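Local coordinates for protein chitinase (Thermococcus chitonophagus, PDB 5XSW) that probably hydrolyses chitin as an endo-acting glycosidase, and holds a bound glycan in a pocket of its largely helical domain, at residues Y112-G116 against Y196-K200; Q148-Y154 against W326-I332; P159-I164 against Y449-T455. One frame throughout, in Å; residues are numbered along the deposited sequence.

Contact 1: residues Y112-G116 against Y196-K200; sequences YPTIG and YEWFK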
loop_
_atom_site.group_PDB
_atom_site.type_symbol
_atom_site.label_atom_id
_atom_site.label_comp_id
_atom_site.label_asym_id
_atom_site.label_seq_id
_atom_site.Cartn_x
_atom_site.Cartn_y
_atom_site.Cartn_z
ATOM N N TYR A 112 16.485 -2.489 -19.814
ATOM C CA TYR A 112 17.338 -2.541 -18.628
ATOM C C TYR A 112 18.796 -2.567 -19.124
ATOM O O TYR A 112 19.280 -3.602 -19.500
ATOM C CB TYR A 112 17.057 -3.789 -17.775
ATOM C CG TYR A 112 15.825 -3.588 -16.897
ATOM C CD1 TYR A 112 15.835 -2.602 -15.892
ATOM C CD2 TYR A 112 14.665 -4.331 -17.100
ATOM C CE1 TYR A 112 14.660 -2.364 -15.073
ATOM C CE2 TYR A 112 13.508 -4.114 -16.304
ATOM C CZ TYR A 112 13.551 -3.128 -15.281
ATOM O OH TYR A 112 12.428 -2.916 -14.503
ATOM N N PRO A 113 19.475 -1.453 -19.051
ATOM C CA PRO A 113 20.792 -1.393 -19.693
ATOM C C PRO A 113 21.820 -2.312 -19.033
ATOM O O PRO A 113 21.750 -2.620 -17.852
ATOM C CB PRO A 113 21.206 0.064 -19.519
ATOM C CG PRO A 113 19.923 0.827 -19.030
ATOM C CD PRO A 113 19.064 -0.183 -18.396
ATOM N N THR A 114 22.790 -2.753 -19.822
ATOM C CA THR A 114 23.951 -3.460 -19.289
ATOM C C THR A 114 25.001 -2.456 -18.830
ATOM O O THR A 114 25.459 -1.600 -19.584
ATOM C CB THR A 114 24.547 -4.413 -20.353
ATOM O OG1 THR A 114 23.582 -5.410 -20.590
ATOM C CG2 THR A 114 25.832 -5.119 -19.815
ATOM N N ILE A 115 25.356 -2.511 -17.567
ATOM C CA ILE A 115 26.341 -1.562 -17.057
ATOM C C ILE A 115 27.761 -2.087 -17.452
ATOM O O ILE A 115 28.601 -1.332 -17.927
ATOM C CB ILE A 115 26.287 -1.423 -15.509
ATOM C CG1 ILE A 115 24.844 -1.142 -15.006
ATOM C CG2 ILE A 115 27.346 -0.399 -15.029
ATOM C CD1 ILE A 115 24.242 0.097 -15.649
ATOM N N GLY A 116 27.996 -3.374 -17.213
ATOM C CA GLY A 116 29.273 -4.016 -17.537
ATOM C C GLY A 116 29.127 -5.511 -17.334
ATOM O O GLY A 116 28.120 -5.965 -16.816
ATOM N N TYR A 196 21.926 -0.175 -8.211
ATOM C CA TYR A 196 22.492 0.178 -9.528
ATOM C C TYR A 196 22.672 -1.081 -10.380
ATOM O O TYR A 196 22.143 -1.193 -11.446
ATOM C CB TYR A 196 23.842 0.855 -9.289
ATOM C CG TYR A 196 24.617 1.323 -10.513
ATOM C CD1 TYR A 196 23.974 1.693 -11.692
ATOM C CD2 TYR A 196 26.017 1.439 -10.454
ATOM C CE1 TYR A 196 24.715 2.169 -12.796
ATOM C CE2 TYR A 196 26.750 1.886 -11.546
ATOM C CZ TYR A 196 26.099 2.231 -12.710
ATOM O OH TYR A 196 26.843 2.703 -13.782
ATOM N N GLU A 197 23.411 -2.055 -9.875
ATOM C CA GLU A 197 23.721 -3.239 -10.682
ATOM C C GLU A 197 22.488 -4.108 -10.921
ATOM O O GLU A 197 22.280 -4.674 -12.008
ATOM C CB GLU A 197 24.889 -4.059 -10.009
ATOM C CG GLU A 197 25.391 -5.259 -10.896
ATOM C CD GLU A 197 25.994 -4.809 -12.251
ATOM O OE1 GLU A 197 26.501 -3.645 -12.391
ATOM O OE2 GLU A 197 25.996 -5.645 -13.176
ATOM N N TRP A 198 21.643 -4.235 -9.911
ATOM C CA TRP A 198 20.447 -5.045 -10.041
ATOM C C TRP A 198 19.366 -4.352 -10.886
ATOM O O TRP A 198 18.861 -4.950 -11.846
ATOM C CB TRP A 198 19.884 -5.377 -8.623
ATOM C CG TRP A 198 18.948 -6.547 -8.568
ATOM C CD1 TRP A 198 18.417 -7.272 -9.623
ATOM C CD2 TRP A 198 18.424 -7.127 -7.383
ATOM N NE1 TRP A 198 17.622 -8.285 -9.130
ATOM C CE2 TRP A 198 17.620 -8.217 -7.757
ATOM C CE3 TRP A 198 18.597 -6.850 -6.017
ATOM C CZ2 TRP A 198 16.950 -9.004 -6.815
ATOM C CZ3 TRP A 198 17.964 -7.643 -5.100
ATOM C CH2 TRP A 198 17.130 -8.705 -5.506
ATOM N N PHE A 199 19.009 -3.094 -10.577
ATOM C CA PHE A 199 17.805 -2.482 -11.228
ATOM C C PHE A 199 18.185 -1.345 -12.170
ATOM O O PHE A 199 17.312 -0.709 -12.756
ATOM C CB PHE A 199 16.774 -1.982 -10.151
ATOM C CG PHE A 199 16.284 -3.117 -9.267
ATOM C CD1 PHE A 199 15.433 -4.071 -9.789
ATOM C CD2 PHE A 199 16.712 -3.229 -7.926
ATOM C CE1 PHE A 199 15.025 -5.180 -9.002
ATOM C CE2 PHE A 199 16.278 -4.289 -7.143
ATOM C CZ PHE A 199 15.466 -5.285 -7.704
ATOM N N LYS A 200 19.498 -1.115 -12.322
ATOM C CA LYS A 200 20.067 -0.123 -13.274
ATOM C C LYS A 200 19.762 1.287 -12.860
ATOM O O LYS A 200 19.773 2.208 -13.690
ATOM C CB LYS A 200 19.554 -0.362 -14.719
ATOM C CG LYS A 200 19.547 -1.875 -15.092
ATOM C CD LYS A 200 20.951 -2.521 -14.830
ATOM C CE LYS A 200 20.817 -4.039 -15.088
ATOM N NZ LYS A 200 22.141 -4.778 -14.862
HETATM O O HOH W 1 24.951 -4.718 -15.746
#
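Ile115 and Lys200 bury the largest areas in this contact, where the loop that follows strand 98-104 crosses the C-terminal end of helix 186-199. Ile115 points directly at the helix. Its CG2 lies 3.4 Å from Tyr196 OH and its CD1 3.6 Å from Tyr196 CE1, while Ile115 CB meets Glu197 OE1 at 3.8 Å, so the branched side chain meets both the tyrosine and the carboxylate. That carboxylate also forms a salt bridge with Arg458 of helix 449-461.

Lys200, the first residue to leave helical geometry, takes a positive phi of 69°. Its aliphatic chain runs along the loop, with Lys200 CD 3.1 Å from Pro113 O and Lys200 CG 3.9 Å from Tyr112 CD1, near the plane of the ring at its edge. The ammonium folds back onto its own helix, where Lys200 NZ donates to Glu197 O at 2.9 Å. No direct hydrogen bond links the segments; instead water 1 joins them, lying 2.9 Å from each of Ile115 N, Glu197 OE2 and Lys200 NZ. It accepts from the two nitrogens and donates to the carboxylate.

Tyr112 closes the other end, with CE1 3.9 Å from Phe199 O, and its hydroxyl is hydrogen-bonded to Glu305 of helix 288-311. The connection from the N-terminal beta domain is thus laid against the helical domain at a helix terminus ended by a positive-phi residue, immediately before helix 203-214, which carries Lys212, Glu213 and Asn214 of the glycan pocket.

Contact 2: residues Q148-Y154 against W326-I332; sequences QNGFIMY and WAETEII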
loop_
_atom_site.group_PDB
_atom_site.type_symbol
_atom_site.label_atom_id
_atom_site.label_comp_id
_atom_site.label_asym_id
_atom_site.label_seq_id
_atom_site.Cartn_x
_atom_site.Cartn_y
_atom_site.Cartn_z
ATOM N N GLN A 148 25.002 12.569 -17.934
ATOM C CA GLN A 148 23.740 13.244 -17.614
ATOM C C GLN A 148 22.619 12.203 -17.448
ATOM O O GLN A 148 21.458 12.458 -17.793
ATOM C CB GLN A 148 23.406 14.303 -18.710
ATOM C CG GLN A 148 24.219 15.660 -18.515
ATOM C CD GLN A 148 23.884 16.489 -17.204
ATOM O OE1 GLN A 148 23.104 17.450 -17.272
ATOM N NE2 GLN A 148 24.516 16.142 -16.034
ATOM N N ASN A 149 22.944 11.021 -16.947
ATOM C CA ASN A 149 21.884 10.020 -16.716
ATOM C C ASN A 149 20.915 10.476 -15.589
ATOM O O ASN A 149 21.349 11.094 -14.597
ATOM C CB ASN A 149 22.485 8.661 -16.334
ATOM C CG ASN A 149 23.251 8.008 -17.500
ATOM O OD1 ASN A 149 22.677 7.296 -18.319
ATOM N ND2 ASN A 149 24.538 8.196 -17.512
ATOM N N GLY A 150 19.641 10.160 -15.727
ATOM C CA GLY A 150 18.714 10.545 -14.668
ATOM C C GLY A 150 18.494 9.317 -13.820
ATOM O O GLY A 150 19.436 8.785 -13.244
ATOM N N PHE A 151 17.256 8.847 -13.773
ATOM C CA PHE A 151 16.862 7.708 -12.960
ATOM C C PHE A 151 17.550 6.381 -13.436
ATOM O O PHE A 151 18.122 5.644 -12.647
ATOM C CB PHE A 151 15.304 7.568 -13.041
ATOM C CG PHE A 151 14.783 6.255 -12.554
ATOM C CD1 PHE A 151 15.171 5.777 -11.300
ATOM C CD2 PHE A 151 13.848 5.547 -13.288
ATOM C CE1 PHE A 151 14.660 4.588 -10.804
ATOM C CE2 PHE A 151 13.367 4.315 -12.792
ATOM C CZ PHE A 151 13.779 3.858 -11.549
ATOM N N ILE A 152 17.471 6.090 -14.734
ATOM C CA ILE A 152 18.039 4.823 -15.302
ATOM C C ILE A 152 19.389 5.128 -15.947
ATOM O O ILE A 152 19.499 6.121 -16.655
ATOM C CB ILE A 152 17.077 4.158 -16.361
ATOM C CG1 ILE A 152 15.745 3.724 -15.682
ATOM C CG2 ILE A 152 17.744 2.935 -17.086
ATOM C CD1 ILE A 152 15.945 2.525 -14.727
ATOM N N MET A 153 20.384 4.259 -15.731
ATOM C CA MET A 153 21.730 4.533 -16.189
ATOM C C MET A 153 21.864 3.964 -17.627
ATOM O O MET A 153 22.460 2.909 -17.810
ATOM C CB MET A 153 22.781 3.897 -15.259
ATOM C CG MET A 153 24.249 4.450 -15.613
ATOM S SD MET A 153 24.531 6.085 -14.914
ATOM C CE MET A 153 25.158 5.720 -13.283
ATOM N N TYR A 154 21.232 4.610 -18.605
ATOM C CA TYR A 154 21.331 4.117 -20.001
ATOM C C TYR A 154 22.774 4.220 -20.503
ATOM O O TYR A 154 23.197 3.401 -21.265
ATOM C CB TYR A 154 20.424 4.920 -20.933
ATOM C CG TYR A 154 18.940 4.813 -20.604
ATOM C CD1 TYR A 154 18.240 3.701 -20.958
ATOM C CD2 TYR A 154 18.265 5.872 -19.949
ATOM C CE1 TYR A 154 16.816 3.600 -20.640
ATOM C CE2 TYR A 154 16.846 5.798 -19.639
ATOM C CZ TYR A 154 16.155 4.670 -19.989
ATOM O OH TYR A 154 14.799 4.547 -19.727
ATOM N N TRP A 326 15.181 15.040 -19.787
ATOM C CA TRP A 326 15.004 14.545 -18.408
ATOM C C TRP A 326 13.534 14.114 -18.196
ATOM O O TRP A 326 13.118 13.850 -17.053
ATOM C CB TRP A 326 15.424 15.630 -17.418
ATOM C CG TRP A 326 16.905 15.789 -17.253
ATOM C CD1 TRP A 326 17.753 16.537 -18.038
ATOM C CD2 TRP A 326 17.727 15.186 -16.244
ATOM N NE1 TRP A 326 19.049 16.420 -17.576
ATOM C CE2 TRP A 326 19.061 15.607 -16.477
ATOM C CE3 TRP A 326 17.466 14.323 -15.180
ATOM C CZ2 TRP A 326 20.132 15.194 -15.675
ATOM C CZ3 TRP A 326 18.526 13.925 -14.379
ATOM C CH2 TRP A 326 19.841 14.351 -14.635
ATOM N N ALA A 327 12.757 14.041 -19.293
ATOM C CA ALA A 327 11.334 13.730 -19.191
ATOM C C ALA A 327 11.034 12.442 -18.369
ATOM O O ALA A 327 10.199 12.497 -17.489
ATOM C CB ALA A 327 10.704 13.588 -20.571
ATOM N N GLU A 328 11.679 11.312 -18.672
ATOM C CA GLU A 328 11.406 10.084 -17.973
ATOM C C GLU A 328 11.650 10.250 -16.443
ATOM O O GLU A 328 10.831 9.833 -15.582
ATOM C CB GLU A 328 12.264 8.944 -18.514
ATOM C CG GLU A 328 12.056 7.647 -17.688
ATOM C CD GLU A 328 12.818 6.441 -18.220
ATOM O OE1 GLU A 328 14.003 6.619 -18.618
ATOM O OE2 GLU A 328 12.264 5.334 -18.184
ATOM N N THR A 329 12.788 10.833 -16.128
ATOM C CA THR A 329 13.202 11.038 -14.719
ATOM C C THR A 329 12.193 11.951 -14.001
ATOM O O THR A 329 11.860 11.732 -12.837
ATOM C CB THR A 329 14.651 11.614 -14.635
ATOM O OG1 THR A 329 15.554 10.633 -15.208
ATOM C CG2 THR A 329 15.035 11.853 -13.159
ATOM N N GLU A 330 11.730 12.997 -14.670
ATOM C CA GLU A 330 10.715 13.861 -14.092
ATOM C C GLU A 330 9.389 13.103 -13.774
ATOM O O GLU A 330 8.813 13.288 -12.694
ATOM C CB GLU A 330 10.389 15.031 -15.076
ATOM C CG GLU A 330 11.575 16.013 -15.163
ATOM C CD GLU A 330 11.427 16.929 -16.369
ATOM O OE1 GLU A 330 10.293 17.344 -16.645
ATOM O OE2 GLU A 330 12.424 17.213 -17.026
ATOM N N ILE A 331 8.930 12.282 -14.709
ATOM C CA ILE A 331 7.697 11.491 -14.564
ATOM C C ILE A 331 7.856 10.512 -13.396
ATOM O O ILE A 331 6.997 10.397 -12.502
ATOM C CB ILE A 331 7.392 10.724 -15.826
ATOM C CG1 ILE A 331 6.994 11.712 -16.940
ATOM C CG2 ILE A 331 6.234 9.717 -15.603
ATOM C CD1 ILE A 331 6.848 11.082 -18.320
ATOM N N ILE A 332 8.965 9.803 -13.401
ATOM C CA ILE A 332 9.198 8.816 -12.351
ATOM C C ILE A 332 9.335 9.512 -10.961
ATOM O O ILE A 332 8.764 9.025 -9.988
ATOM C CB ILE A 332 10.471 7.954 -12.633
ATOM C CG1 ILE A 332 10.301 7.021 -13.846
ATOM C CG2 ILE A 332 10.856 7.067 -11.417
ATOM C CD1 ILE A 332 9.026 6.168 -13.853
HETATM O O HOH W 2 21.283 17.621 -18.911
HETATM O O HOH W 3 15.726 7.705 -16.600
#
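The indole of Trp326 packs obliquely against the backbone of residues 148-150, with CZ3 3.4 Å from Gly150 CA and CH2 3.6 Å from Asn149 O. Trp326 occupies the N-cap position of helix 327-338, and water 2 ties its NE1 (2.9 Å) to Gln148 OE1 (2.5 Å). Gly150 lies so close to the helix that a CB would clash with Thr329 OG1, the atom that accepts a hydrogen bond from Phe151 N at 2.9 Å. The Phe151 ring then receives Ile332 CG2 over one face, a CH-pi contact 4.0 Å from the ring centroid, while Phe205 meets the same ring edge-to-face.

Tyr154, the last residue of an inverse gamma turn centred on Met153, makes through its OH a very short 2.5 Å hydrogen bond to Glu328 OE1. Water 3 donates to that same Glu328 OE1 at 2.9 Å and accepts from Ile152 N at 3.0 Å. Arg304 of helix 288-311 bonds to the Tyr154 hydroxyl and forms a salt bridge with Glu328, so the buried charge is balanced. The contact is close loop-on-helix packing in the helical domain: residues 148-154 lie on the first turns of helix 327-338, with Gly150 and Phe151 at the closest approach.

Contact 3: residues P159-I164 against Y449-T455; sequences PTQIII and YRYDFLT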
loop_
_atom_site.group_PDB
_atom_site.type_symbol
_atom_site.label_atom_id
_atom_site.label_comp_id
_atom_site.label_asym_id
_atom_site.label_seq_id
_atom_site.Cartn_x
_atom_site.Cartn_y
_atom_site.Cartn_z
ATOM N N PRO A 159 32.233 1.138 -16.994
ATOM C CA PRO A 159 31.609 -0.180 -16.831
ATOM C C PRO A 159 31.879 -0.934 -15.519
ATOM O O PRO A 159 31.147 -1.892 -15.223
ATOM C CB PRO A 159 32.206 -0.985 -18.000
ATOM C CG PRO A 159 33.580 -0.347 -18.205
ATOM C CD PRO A 159 33.274 1.152 -18.050
ATOM N N THR A 160 32.941 -0.585 -14.787
ATOM C CA THR A 160 33.270 -1.366 -13.586
ATOM C C THR A 160 33.428 -0.438 -12.351
ATOM O O THR A 160 33.394 -0.914 -11.222
ATOM C CB THR A 160 34.576 -2.216 -13.775
ATOM O OG1 THR A 160 35.667 -1.338 -14.096
ATOM C CG2 THR A 160 34.390 -3.237 -14.880
ATOM N N GLN A 161 33.561 0.867 -12.591
ATOM C CA GLN A 161 33.652 1.836 -11.481
ATOM C C GLN A 161 32.261 2.380 -11.120
ATOM O O GLN A 161 31.462 2.626 -12.020
ATOM C CB GLN A 161 34.535 3.042 -11.812
ATOM C CG GLN A 161 36.074 2.725 -11.783
ATOM C CD GLN A 161 36.884 3.878 -12.259
ATOM O OE1 GLN A 161 36.576 5.045 -11.976
ATOM N NE2 GLN A 161 37.961 3.573 -13.021
ATOM N N ILE A 162 31.999 2.552 -9.817
ATOM C CA ILE A 162 30.807 3.293 -9.332
ATOM C C ILE A 162 31.226 4.702 -9.058
ATOM O O ILE A 162 32.190 4.936 -8.317
ATOM C CB ILE A 162 30.257 2.730 -8.006
ATOM C CG1 ILE A 162 29.962 1.254 -8.143
ATOM C CG2 ILE A 162 28.988 3.513 -7.553
ATOM C CD1 ILE A 162 29.919 0.572 -6.818
ATOM N N ILE A 163 30.531 5.654 -9.642
ATOM C CA ILE A 163 30.931 7.051 -9.498
ATOM C C ILE A 163 29.797 7.844 -8.794
ATOM O O ILE A 163 28.844 8.324 -9.451
ATOM C CB ILE A 163 31.183 7.742 -10.889
ATOM C CG1 ILE A 163 32.082 6.859 -11.791
ATOM C CG2 ILE A 163 31.714 9.128 -10.649
ATOM C CD1 ILE A 163 33.435 6.595 -11.159
ATOM N N ILE A 164 29.904 8.005 -7.484
ATOM C CA ILE A 164 28.954 8.847 -6.786
ATOM C C ILE A 164 29.611 10.207 -6.646
ATOM O O ILE A 164 30.661 10.334 -6.023
ATOM C CB ILE A 164 28.616 8.292 -5.394
ATOM C CG1 ILE A 164 27.905 6.943 -5.514
ATOM C CG2 ILE A 164 27.756 9.283 -4.627
ATOM C CD1 ILE A 164 27.740 6.221 -4.195
ATOM N N TYR A 449 35.577 0.377 -2.826
ATOM C CA TYR A 449 34.157 0.491 -3.206
ATOM C C TYR A 449 34.070 0.993 -4.659
ATOM O O TYR A 449 33.480 0.365 -5.530
ATOM C CB TYR A 449 33.425 1.437 -2.259
ATOM C CG TYR A 449 32.019 1.704 -2.765
ATOM C CD1 TYR A 449 30.996 0.832 -2.483
ATOM C CD2 TYR A 449 31.746 2.830 -3.511
ATOM C CE1 TYR A 449 29.643 1.090 -2.929
ATOM C CE2 TYR A 449 30.412 3.110 -3.981
ATOM C CZ TYR A 449 29.402 2.237 -3.665
ATOM O OH TYR A 449 28.136 2.530 -4.110
ATOM N N ARG A 450 34.724 2.107 -4.921
ATOM C CA ARG A 450 34.657 2.712 -6.248
ATOM C C ARG A 450 35.126 1.748 -7.379
ATOM O O ARG A 450 34.438 1.570 -8.398
ATOM C CB ARG A 450 35.509 3.997 -6.274
ATOM C CG ARG A 450 35.450 4.645 -7.661
ATOM C CD ARG A 450 36.254 5.910 -7.744
ATOM N NE ARG A 450 36.570 6.211 -9.135
ATOM C CZ ARG A 450 37.191 7.329 -9.533
ATOM N NH1 ARG A 450 37.519 8.286 -8.656
ATOM N NH2 ARG A 450 37.459 7.500 -10.815
ATOM N N TYR A 451 36.280 1.099 -7.173
ATOM C CA TYR A 451 36.919 0.333 -8.266
ATOM C C TYR A 451 36.506 -1.125 -8.316
ATOM O O TYR A 451 36.434 -1.724 -9.396
ATOM C CB TYR A 451 38.457 0.468 -8.151
ATOM C CG TYR A 451 38.927 1.883 -8.407
ATOM C CD1 TYR A 451 38.998 2.391 -9.689
ATOM C CD2 TYR A 451 39.187 2.733 -7.347
ATOM C CE1 TYR A 451 39.394 3.706 -9.912
ATOM C CE2 TYR A 451 39.580 4.042 -7.560
ATOM C CZ TYR A 451 39.676 4.519 -8.834
ATOM O OH TYR A 451 40.074 5.832 -9.009
ATOM N N ASP A 452 36.235 -1.726 -7.154
ATOM C CA ASP A 452 36.027 -3.163 -7.095
ATOM C C ASP A 452 34.603 -3.645 -6.829
ATOM O O ASP A 452 34.285 -4.807 -7.088
ATOM C CB ASP A 452 36.904 -3.759 -5.990
ATOM C CG ASP A 452 38.377 -3.533 -6.239
ATOM O OD1 ASP A 452 38.828 -3.796 -7.385
ATOM O OD2 ASP A 452 39.059 -3.083 -5.306
ATOM N N PHE A 453 33.770 -2.840 -6.175
ATOM C CA PHE A 453 32.557 -3.479 -5.654
ATOM C C PHE A 453 31.560 -3.944 -6.748
ATOM O O PHE A 453 30.868 -4.951 -6.568
ATOM C CB PHE A 453 31.835 -2.551 -4.602
ATOM C CG PHE A 453 30.760 -3.292 -3.824
ATOM C CD1 PHE A 453 31.094 -4.349 -3.012
ATOM C CD2 PHE A 453 29.409 -2.929 -3.931
ATOM C CE1 PHE A 453 30.107 -5.089 -2.312
ATOM C CE2 PHE A 453 28.415 -3.622 -3.243
ATOM C CZ PHE A 453 28.750 -4.707 -2.431
ATOM N N LEU A 454 31.478 -3.257 -7.899
ATOM C CA LEU A 454 30.602 -3.786 -8.945
ATOM C C LEU A 454 31.048 -5.173 -9.423
ATOM O O LEU A 454 30.216 -6.039 -9.729
ATOM C CB LEU A 454 30.544 -2.866 -10.170
ATOM C CG LEU A 454 29.710 -1.587 -10.000
ATOM C CD1 LEU A 454 29.698 -0.751 -11.329
ATOM C CD2 LEU A 454 28.257 -2.003 -9.580
ATOM N N THR A 455 32.361 -5.386 -9.447
ATOM C CA THR A 455 32.869 -6.718 -9.895
ATOM C C THR A 455 32.497 -7.795 -8.855
ATOM O O THR A 455 32.040 -8.889 -9.192
ATOM C CB THR A 455 34.394 -6.625 -10.166
ATOM O OG1 THR A 455 34.611 -5.753 -11.288
ATOM C CG2 THR A 455 34.950 -8.039 -10.543
HETATM O O HOH W 4 34.395 -3.250 -10.214
HETATM O O HOH W 5 32.853 -0.767 -8.493
HETATM O O HOH W 6 36.821 -0.481 -11.915
#
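Ile162 is the apolar centre of loop-on-helix packing inside the helical domain, an extended loop across the kinked start of helix 449-461. Its CD1 sits over the face of Tyr449, 3.9 Å from the ring centroid in a CH-pi contact, and its CG1 packs 3.4 Å from Leu454 CG. Ala193 of helix 186-199 also touches Ile162, while Ile164 CD1 extends the patch, 4.1 Å from Tyr449 CE2.

Outside this core, Ile162 N donates to Arg450 O at 3.0 Å. At the kink, Leu454 N makes no bond to the preceding helical turn; it donates to water 5 at 2.9 Å, and that water lies 2.8 Å from Arg450 O and Thr160 O. A water thus replaces the helical bond. Water 6 donates to Tyr451 O at 2.8 Å and accepts from Thr160 OG1 at 2.6 Å.

At the polar edge, Gln161 NE2 bonds to the carbonyl oxygens of Asp141 and Tyr139, and Gln161 OE1 accepts from Arg450 NE at 3.1 Å and Arg450 NH2 at 2.9 Å.

In the fold
This chain is the C-terminal part of a longer protein, a beta domain followed by the helical domain that holds all three contacts. Their first segments, 112-116, 148-154 and 159-164, follow one another in the mostly irregular region between strands 98-104 and 168-169, broken only by the short helix 136-139; the partners come later, in the same order, on helices 186-199, 327-338 and 449-461. Contact 1 is the hub, its centre 14 Å from contact 2 and 12 Å from contact 3; those two are 21 Å apart. Lys200 O probably hydrogen-bonds Met153 N (3.0 Å), and Glu197 OE1 packs 3.7 Å from Leu454 CD2. One loop region thereby connects three helices distant in sequence.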